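Local coordinates for protein VP5 (Halorubrum pleomorphic virus 2, PDB 6QGI) that probably mediates fusion of the viral envelope with the membrane of its haloarchaeal host, as an envelope protein of a pleomorphic virus, at residues 78-82 and 248-252; 82-86 and 259-265; 95-99 and 245-249; 102-106 and 238-243. Residues are numbered along the deposited sequence.

Contact 1: residues 78-82 and 248-252; sequences KIAAI and TWVSN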
# COMPACT_ATOMS: atom_id res chain seq x y z
N LYS A 78 -7.67 3.46 26.39
CA LYS A 78 -7.53 4.45 27.46
C LYS A 78 -8.80 5.29 27.62
O LYS A 78 -9.23 5.47 28.75
CB LYS A 78 -6.31 5.35 27.24
CG LYS A 78 -4.99 4.65 27.56
CD LYS A 78 -3.77 5.52 27.33
CE LYS A 78 -2.52 4.69 27.44
NZ LYS A 78 -1.32 5.51 27.23
N ILE A 79 -9.43 5.73 26.49
CA ILE A 79 -10.67 6.53 26.51
C ILE A 79 -11.78 5.74 27.24
O ILE A 79 -12.37 6.27 28.18
CB ILE A 79 -11.10 7.01 25.10
CG1 ILE A 79 -10.18 8.15 24.63
CG2 ILE A 79 -12.57 7.47 25.07
CD1 ILE A 79 -10.15 8.38 23.17
N ALA A 80 -12.00 4.47 26.84
CA ALA A 80 -13.00 3.58 27.45
C ALA A 80 -12.70 3.32 28.93
O ALA A 80 -13.63 3.25 29.73
CB ALA A 80 -13.06 2.26 26.70
N ALA A 81 -11.41 3.21 29.29
CA ALA A 81 -10.96 3.02 30.67
C ALA A 81 -11.23 4.28 31.49
O ALA A 81 -11.62 4.17 32.65
CB ALA A 81 -9.48 2.67 30.71
N ILE A 82 -11.07 5.49 30.88
CA ILE A 82 -11.29 6.78 31.53
C ILE A 82 -12.81 6.98 31.78
O ILE A 82 -13.17 7.51 32.83
CB ILE A 82 -10.64 7.98 30.74
CG1 ILE A 82 -9.10 7.90 30.80
CG2 ILE A 82 -11.12 9.35 31.27
CD1 ILE A 82 -8.34 8.60 29.64
N THR A 248 -1.43 -2.85 32.89
CA THR A 248 -0.43 -2.13 33.68
C THR A 248 -0.89 -0.67 33.81
O THR A 248 -0.85 -0.12 34.90
CB THR A 248 0.97 -2.28 33.03
OG1 THR A 248 1.29 -3.67 32.93
CG2 THR A 248 2.07 -1.56 33.82
N TRP A 249 -1.36 -0.06 32.69
CA TRP A 249 -1.84 1.32 32.63
C TRP A 249 -3.01 1.55 33.60
O TRP A 249 -2.99 2.54 34.32
CB TRP A 249 -2.25 1.72 31.19
CG TRP A 249 -2.56 3.18 31.05
CD1 TRP A 249 -1.68 4.18 30.80
CD2 TRP A 249 -3.85 3.80 31.20
NE1 TRP A 249 -2.32 5.39 30.79
CE2 TRP A 249 -3.66 5.19 31.01
CE3 TRP A 249 -5.14 3.32 31.47
CZ2 TRP A 249 -4.72 6.10 31.09
CZ3 TRP A 249 -6.19 4.23 31.54
CH2 TRP A 249 -5.97 5.60 31.36
N VAL A 250 -3.98 0.62 33.63
CA VAL A 250 -5.15 0.67 34.52
C VAL A 250 -4.68 0.61 35.98
O VAL A 250 -5.13 1.43 36.78
CB VAL A 250 -6.19 -0.45 34.18
CG1 VAL A 250 -7.30 -0.52 35.22
CG2 VAL A 250 -6.80 -0.23 32.79
N SER A 251 -3.75 -0.31 36.31
CA SER A 251 -3.20 -0.47 37.66
C SER A 251 -2.45 0.78 38.16
O SER A 251 -2.49 1.07 39.35
CB SER A 251 -2.27 -1.68 37.72
OG SER A 251 -3.00 -2.89 37.59
N ASN A 252 -1.78 1.51 37.25
CA ASN A 252 -1.02 2.71 37.60
C ASN A 252 -1.92 3.96 37.74
O ASN A 252 -1.57 4.88 38.48
CB ASN A 252 0.07 2.98 36.56
CG ASN A 252 1.07 1.86 36.33
OD1 ASN A 252 1.14 0.87 37.08
ND2 ASN A 252 1.84 1.98 35.27
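The indole of Trp-249 packs one face against the aliphatic arm of Lys-78. Lys-78 CE sits 3.6 Å from the centroid of the five-membered ring of Trp-249, 18° off the ring normal. This is a CH-pi contact over the ring face, with Lys-78 CE 3.4 Å from Trp-249 NE1. The lysine is fully extended beyond chi1, so its ammonium passes beyond the indole. There NZ hydrogen-bonds to His-468 ND1 and to the carbonyl oxygens of Thr-469 and Asn-472. Trp-249 NE1 also donates to Asn-472 O, so both polar ends are held by the same later piece of chain. The two segments belong to helices 66-86 and 225-253, part of a helical bundle with helix 91-133 as its third member. The axes of segments 78-82 and 248-252 differ in direction by 35° and approach to 11.3 Å, a wide spacing that leaves room for the indole. Ala-81 is small enough to let the ring in: Ala-81 CB is 3.7 Å from Trp-249 CZ3. The ring edge meets Ile-82, with Ile-82 CG1 3.9 Å from Trp-249 CH2. Val-250 makes a looser contact, Val-250 CG2 being 4.5 Å from Ala-81 CB. Trp-479 of helix 476-496 touches both Lys-78 and Ile-82.

Contact 2: residues 82-86 and 259-265; sequences IEELN and SGEIEVS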
# COMPACT_ATOMS: atom_id res chain seq x y z
N ILE A 82 -11.07 5.49 30.88
CA ILE A 82 -11.29 6.78 31.53
C ILE A 82 -12.81 6.98 31.78
O ILE A 82 -13.17 7.51 32.83
CB ILE A 82 -10.64 7.98 30.74
CG1 ILE A 82 -9.10 7.90 30.80
CG2 ILE A 82 -11.12 9.35 31.27
CD1 ILE A 82 -8.34 8.60 29.64
N GLU A 83 -13.67 6.52 30.84
CA GLU A 83 -15.13 6.62 30.96
C GLU A 83 -15.63 5.85 32.18
O GLU A 83 -16.38 6.40 32.98
CB GLU A 83 -15.84 6.09 29.68
CG GLU A 83 -15.51 6.85 28.41
CD GLU A 83 -16.40 8.02 28.01
OE1 GLU A 83 -16.47 8.32 26.80
OE2 GLU A 83 -17.02 8.65 28.91
N GLU A 84 -15.16 4.60 32.34
CA GLU A 84 -15.50 3.71 33.46
C GLU A 84 -14.93 4.25 34.76
O GLU A 84 -15.58 4.16 35.80
CB GLU A 84 -14.99 2.29 33.18
CG GLU A 84 -15.83 1.56 32.15
CD GLU A 84 -16.70 0.42 32.64
OE1 GLU A 84 -17.15 0.46 33.80
OE2 GLU A 84 -16.95 -0.51 31.84
N LEU A 85 -13.73 4.86 34.69
CA LEU A 85 -13.04 5.47 35.82
C LEU A 85 -13.80 6.69 36.34
O LEU A 85 -14.00 6.81 37.55
CB LEU A 85 -11.62 5.88 35.38
CG LEU A 85 -10.74 6.60 36.39
CD1 LEU A 85 -10.36 5.69 37.53
CD2 LEU A 85 -9.48 7.11 35.73
N ASN A 86 -14.24 7.59 35.43
CA ASN A 86 -14.99 8.80 35.75
C ASN A 86 -16.36 8.47 36.35
O ASN A 86 -16.94 9.30 37.06
CB ASN A 86 -15.16 9.68 34.51
CG ASN A 86 -13.94 10.50 34.13
OD1 ASN A 86 -12.94 10.57 34.86
ND2 ASN A 86 -14.01 11.15 32.99
N SER A 259 -11.93 10.89 39.34
CA SER A 259 -13.06 11.10 38.43
C SER A 259 -13.19 12.59 38.14
O SER A 259 -13.27 13.40 39.07
CB SER A 259 -14.35 10.55 39.05
OG SER A 259 -14.25 9.16 39.31
N GLY A 260 -13.14 12.94 36.86
CA GLY A 260 -13.22 14.32 36.41
C GLY A 260 -11.87 14.93 36.07
O GLY A 260 -11.83 16.01 35.46
N GLU A 261 -10.76 14.26 36.46
CA GLU A 261 -9.38 14.71 36.19
C GLU A 261 -9.15 14.77 34.67
O GLU A 261 -8.65 15.79 34.18
CB GLU A 261 -8.36 13.79 36.86
CG GLU A 261 -7.06 14.47 37.25
CD GLU A 261 -6.13 13.67 38.14
OE1 GLU A 261 -6.62 13.01 39.08
OE2 GLU A 261 -4.90 13.72 37.91
N ILE A 262 -9.56 13.71 33.95
CA ILE A 262 -9.47 13.63 32.49
C ILE A 262 -10.89 13.50 31.90
O ILE A 262 -11.66 12.63 32.33
CB ILE A 262 -8.54 12.47 31.98
CG1 ILE A 262 -7.21 12.36 32.77
CG2 ILE A 262 -8.27 12.62 30.47
CD1 ILE A 262 -6.51 10.99 32.63
N GLU A 263 -11.22 14.37 30.93
CA GLU A 263 -12.51 14.36 30.23
C GLU A 263 -12.25 14.20 28.73
O GLU A 263 -11.82 15.14 28.06
CB GLU A 263 -13.33 15.63 30.54
CG GLU A 263 -13.90 15.67 31.95
CD GLU A 263 -14.92 14.61 32.33
OE1 GLU A 263 -15.60 14.07 31.43
OE2 GLU A 263 -15.04 14.33 33.55
N VAL A 264 -12.46 12.97 28.23
CA VAL A 264 -12.19 12.61 26.83
C VAL A 264 -13.44 12.03 26.13
O VAL A 264 -13.31 11.38 25.08
CB VAL A 264 -10.97 11.65 26.71
CG1 VAL A 264 -9.66 12.39 26.97
CG2 VAL A 264 -11.10 10.43 27.61
N SER A 265 -14.64 12.30 26.67
CA SER A 265 -15.91 11.85 26.10
C SER A 265 -16.25 12.66 24.85
O SER A 265 -16.79 12.12 23.88
CB SER A 265 -17.03 11.97 27.13
OG SER A 265 -16.64 11.46 28.39
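Asn-86 is the polar hub of this contact, because both ends of its amide are used. Asn-86 OD1 accepts from Gly-260 N at 3.1 Å, and Asn-86 ND2 donates to Ile-262 O at 2.9 Å. Both bonds are nearly straight, with N-H...acceptor angles of 174° and 171°. One side chain therefore pairs with two backbone groups of the 259-265 loop. Glu-263 OE2 is also near, 3.4 Å from Asn-86 ND2, but the angle is too poor for a hydrogen bond. Gly-260 has a positive phi of 100°, where a CB would jam against the preceding carbonyl. Residues 82-86, on helix 66-86, are thus bound to the loop that leads from helix 225-253 to helix 270-279, near the tip of the helical bundle. Ser-259 OG donates to Leu-85 O at 2.9 Å, which gives this backbone carbonyl a partner. Ser-265 OG donates to Glu-83 OE2, also at 2.9 Å, on the exposed side. Beneath these bonds lies an apolar patch. Ile-82 CG2 is 3.8 Å from Val-264 CG2, and Ile-82 CD1 is 4.1 Å from Ile-262 CG2. Trp-479 of helix 476-496 touches all three of these side chains. Glu-263 N donates to Gln-476 OE1, a second tie from the loop to that C-terminal helix.

Contact 3: residues 95-99 and 245-249; sequences LDAAT and GISTW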
# COMPACT_ATOMS: atom_id res chain seq x y z
N LEU A 95 -10.66 -2.13 33.33
CA LEU A 95 -9.77 -2.94 32.50
C LEU A 95 -10.56 -3.71 31.43
O LEU A 95 -10.12 -3.75 30.28
CB LEU A 95 -8.94 -3.89 33.37
CG LEU A 95 -7.92 -4.82 32.69
CD1 LEU A 95 -7.03 -4.08 31.69
CD2 LEU A 95 -7.04 -5.44 33.72
N ASP A 96 -11.73 -4.29 31.79
CA ASP A 96 -12.58 -5.04 30.85
C ASP A 96 -13.04 -4.16 29.69
O ASP A 96 -13.01 -4.61 28.55
CB ASP A 96 -13.79 -5.66 31.56
CG ASP A 96 -13.47 -6.86 32.45
OD1 ASP A 96 -12.62 -7.70 32.04
OD2 ASP A 96 -14.07 -6.97 33.54
N ALA A 97 -13.42 -2.90 29.99
CA ALA A 97 -13.86 -1.91 29.01
C ALA A 97 -12.72 -1.52 28.09
O ALA A 97 -12.93 -1.34 26.89
CB ALA A 97 -14.40 -0.68 29.71
N ALA A 98 -11.50 -1.42 28.65
CA ALA A 98 -10.29 -1.09 27.91
C ALA A 98 -9.91 -2.24 26.97
O ALA A 98 -9.69 -1.98 25.79
CB ALA A 98 -9.16 -0.79 28.87
N THR A 99 -9.87 -3.50 27.48
CA THR A 99 -9.50 -4.70 26.71
C THR A 99 -10.48 -4.98 25.56
O THR A 99 -10.04 -5.38 24.49
CB THR A 99 -9.38 -5.94 27.61
OG1 THR A 99 -10.60 -6.14 28.30
CG2 THR A 99 -8.21 -5.85 28.58
N GLY A 245 -0.04 -4.14 28.51
CA GLY A 245 0.25 -2.73 28.75
C GLY A 245 -0.91 -1.96 29.31
O GLY A 245 -0.72 -1.12 30.20
N ILE A 246 -2.14 -2.22 28.82
CA ILE A 246 -3.34 -1.54 29.32
C ILE A 246 -3.67 -2.06 30.73
O ILE A 246 -4.11 -1.28 31.56
CB ILE A 246 -4.56 -1.56 28.34
CG1 ILE A 246 -5.55 -0.41 28.63
CG2 ILE A 246 -5.27 -2.92 28.25
CD1 ILE A 246 -5.10 0.97 28.24
N SER A 247 -3.36 -3.35 31.02
CA SER A 247 -3.54 -3.96 32.35
C SER A 247 -2.61 -3.29 33.36
O SER A 247 -2.96 -3.18 34.54
CB SER A 247 -3.29 -5.46 32.30
OG SER A 247 -3.66 -6.07 33.53
N THR A 248 -1.43 -2.85 32.89
CA THR A 248 -0.43 -2.13 33.68
C THR A 248 -0.89 -0.67 33.81
O THR A 248 -0.85 -0.12 34.90
CB THR A 248 0.97 -2.28 33.03
OG1 THR A 248 1.29 -3.67 32.93
CG2 THR A 248 2.07 -1.56 33.82
N TRP A 249 -1.36 -0.06 32.69
CA TRP A 249 -1.84 1.32 32.63
C TRP A 249 -3.01 1.55 33.60
O TRP A 249 -2.99 2.54 34.32
CB TRP A 249 -2.25 1.72 31.19
CG TRP A 249 -2.56 3.18 31.05
CD1 TRP A 249 -1.68 4.18 30.80
CD2 TRP A 249 -3.85 3.80 31.20
NE1 TRP A 249 -2.32 5.39 30.79
CE2 TRP A 249 -3.66 5.19 31.01
CE3 TRP A 249 -5.14 3.32 31.47
CZ2 TRP A 249 -4.72 6.10 31.09
CZ3 TRP A 249 -6.19 4.23 31.54
CH2 TRP A 249 -5.97 5.60 31.36
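From Gly-245 to Trp-249, helix 225-253 runs past residues 95-99 of helix 91-133. Segments 95-99 and 245-249 are roughly antiparallel, with 148° between their directions and 9.9 Å between their axes. Gly-245 does not touch the other segment, but Gly-245 O accepts the backbone bond from Trp-249 N at 2.8 Å. Ile-246 follows and is the main side chain of the contact. Its CB points toward helix 91-133, and Ile-246 CG1 lies 3.6 Å from Ala-98 CB. The methyl of Ala-98 leaves space for this branched side chain. Ile-246 CG2 meets Leu-95 CD1 at 4.0 Å and Thr-99 CG2 at 4.2 Å, so one isoleucine packs on three residues spanning about one turn. Ser-247 comes next, at the more open margin. Ser-247 OG is 3.4 Å from Leu-95 CD2, and Ser-247 CA is 6.3 Å from Leu-95 CA, a close backbone approach. Thr-248 turns away and hydrogen-bonds through OG1 to Ser-244 O in its own helix. Trp-249 makes no contact with 95-99; it packs instead on Lys-78 and Ala-81 of helix 66-86. Successive residues of one helix thus serve different neighbours in the helical bundle. No hydrogen bond crosses between the two segments, so the fit depends on the shape of small and branched side chains.

Contact 4: residues 102-106 and 238-243; sequences VNSYL and VLQNVR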
# COMPACT_ATOMS: atom_id res chain seq x y z
N VAL A 102 -9.58 -2.89 22.73
CA VAL A 102 -8.35 -3.43 22.13
C VAL A 102 -8.74 -4.57 21.20
O VAL A 102 -8.36 -4.57 20.03
CB VAL A 102 -7.32 -3.90 23.21
CG1 VAL A 102 -6.10 -4.59 22.59
CG2 VAL A 102 -6.88 -2.76 24.10
N ASN A 103 -9.53 -5.52 21.73
CA ASN A 103 -9.98 -6.71 21.03
C ASN A 103 -10.93 -6.39 19.87
O ASN A 103 -10.81 -7.02 18.83
CB ASN A 103 -10.64 -7.68 22.01
CG ASN A 103 -9.70 -8.19 23.08
OD1 ASN A 103 -8.48 -8.28 22.90
ND2 ASN A 103 -10.24 -8.53 24.24
N SER A 104 -11.83 -5.41 20.04
CA SER A 104 -12.79 -4.99 19.02
C SER A 104 -12.08 -4.35 17.82
O SER A 104 -12.39 -4.67 16.67
CB SER A 104 -13.81 -4.01 19.60
OG SER A 104 -14.89 -3.79 18.71
N TYR A 105 -11.13 -3.45 18.10
CA TYR A 105 -10.36 -2.75 17.08
C TYR A 105 -9.37 -3.70 16.38
O TYR A 105 -9.28 -3.67 15.15
CB TYR A 105 -9.64 -1.52 17.69
CG TYR A 105 -8.51 -0.98 16.83
CD1 TYR A 105 -8.75 -0.51 15.54
CD2 TYR A 105 -7.21 -0.93 17.31
CE1 TYR A 105 -7.71 -0.02 14.75
CE2 TYR A 105 -6.17 -0.44 16.54
CZ TYR A 105 -6.42 0.01 15.25
OH TYR A 105 -5.38 0.50 14.50
N LEU A 106 -8.65 -4.54 17.15
CA LEU A 106 -7.68 -5.48 16.58
C LEU A 106 -8.36 -6.61 15.81
O LEU A 106 -7.74 -7.15 14.90
CB LEU A 106 -6.67 -6.01 17.62
CG LEU A 106 -5.73 -4.91 18.16
CD1 LEU A 106 -4.95 -5.36 19.31
CD2 LEU A 106 -4.76 -4.43 17.12
N VAL A 238 1.63 -6.80 18.89
CA VAL A 238 0.90 -5.57 19.21
C VAL A 238 -0.30 -5.90 20.11
O VAL A 238 -0.46 -5.27 21.15
CB VAL A 238 0.50 -4.78 17.92
CG1 VAL A 238 -0.63 -3.79 18.18
CG2 VAL A 238 1.71 -4.06 17.33
N LEU A 239 -1.11 -6.92 19.73
CA LEU A 239 -2.29 -7.34 20.48
C LEU A 239 -1.93 -7.79 21.90
O LEU A 239 -2.63 -7.41 22.84
CB LEU A 239 -3.03 -8.47 19.73
CG LEU A 239 -4.24 -9.13 20.41
CD1 LEU A 239 -5.38 -8.16 20.63
CD2 LEU A 239 -4.73 -10.30 19.61
N GLN A 240 -0.84 -8.55 22.05
CA GLN A 240 -0.37 -9.04 23.34
C GLN A 240 0.22 -7.92 24.20
O GLN A 240 -0.03 -7.88 25.40
CB GLN A 240 0.67 -10.17 23.16
CG GLN A 240 0.11 -11.45 22.51
CD GLN A 240 -1.03 -12.10 23.26
OE1 GLN A 240 -1.03 -12.23 24.49
NE2 GLN A 240 -2.05 -12.53 22.52
N ASN A 241 0.99 -7.00 23.58
CA ASN A 241 1.64 -5.87 24.25
C ASN A 241 0.63 -4.82 24.71
O ASN A 241 0.82 -4.25 25.79
CB ASN A 241 2.70 -5.21 23.36
CG ASN A 241 3.96 -6.02 23.13
OD1 ASN A 241 4.18 -7.10 23.71
ND2 ASN A 241 4.84 -5.52 22.27
N VAL A 242 -0.42 -4.54 23.91
CA VAL A 242 -1.44 -3.54 24.29
C VAL A 242 -2.31 -4.12 25.43
O VAL A 242 -2.63 -3.38 26.35
CB VAL A 242 -2.29 -3.01 23.10
CG1 VAL A 242 -3.32 -1.98 23.56
CG2 VAL A 242 -1.40 -2.39 22.03
N ARG A 243 -2.64 -5.44 25.39
CA ARG A 243 -3.41 -6.11 26.46
C ARG A 243 -2.67 -6.06 27.80
O ARG A 243 -3.26 -5.65 28.80
CB ARG A 243 -3.69 -7.59 26.09
CG ARG A 243 -4.89 -7.81 25.18
CD ARG A 243 -4.82 -9.20 24.58
NE ARG A 243 -6.01 -9.53 23.80
CZ ARG A 243 -6.18 -10.66 23.12
NH1 ARG A 243 -5.21 -11.57 23.10
NH2 ARG A 243 -7.29 -10.88 22.45
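Val-102 sits at the apolar centre, its CB directed at helix 225-253. Val-102 CG2 packs 3.7 Å from Val-242 CG1, and Val-102 CG1 lies 4.1 Å from Leu-239 CD1. One turn further along, Leu-106 also points across, and Leu-106 CD2 lies 4.3 Å from Val-238 CG1. These side chains form a core seam between two long antiparallel helices of the bundle, 91-133 and 225-253. The directions of segments 102-106 and 238-243 differ by 161°, and their axes come within 10.8 Å. Helix 66-86 closes the seam from another side, where Ala-77 touches Val-102 and Val-69 touches Leu-106. Toward the surface, the aliphatic part of Arg-243 extends the packing, with Arg-243 CG 4.3 Å from Val-102 CG1. The guanidinium then turns its edge to Asn-103. Asn-103 OD1 accepts two hydrogen bonds, from Arg-243 NE and from Arg-243 NH2, each 2.9 Å. Ala-172, in a loop, touches Asn-103, Leu-239 and Arg-243.

Overall arrangement
Going from the N terminus, helix 66-86 supplies the first segments of contacts 1 and 2. The chain turns back into helix 91-133, which supplies those of contacts 3 and 4. After a region rich in strands, helix 225-253 returns alongside both. It closes the loops in the order contact 4, contact 3, contact 1. The loop beyond it then closes contact 2. Contact 4 is nested within contacts 1, 2 and 3, and contact 3 within contact 2. Contacts 1 and 3 overlap at Thr-248 and Trp-249, with centres about 5 Å apart. Contacts 1 and 2 share Ile-82. Together they tie three helices and the 259-265 loop into one bundle end.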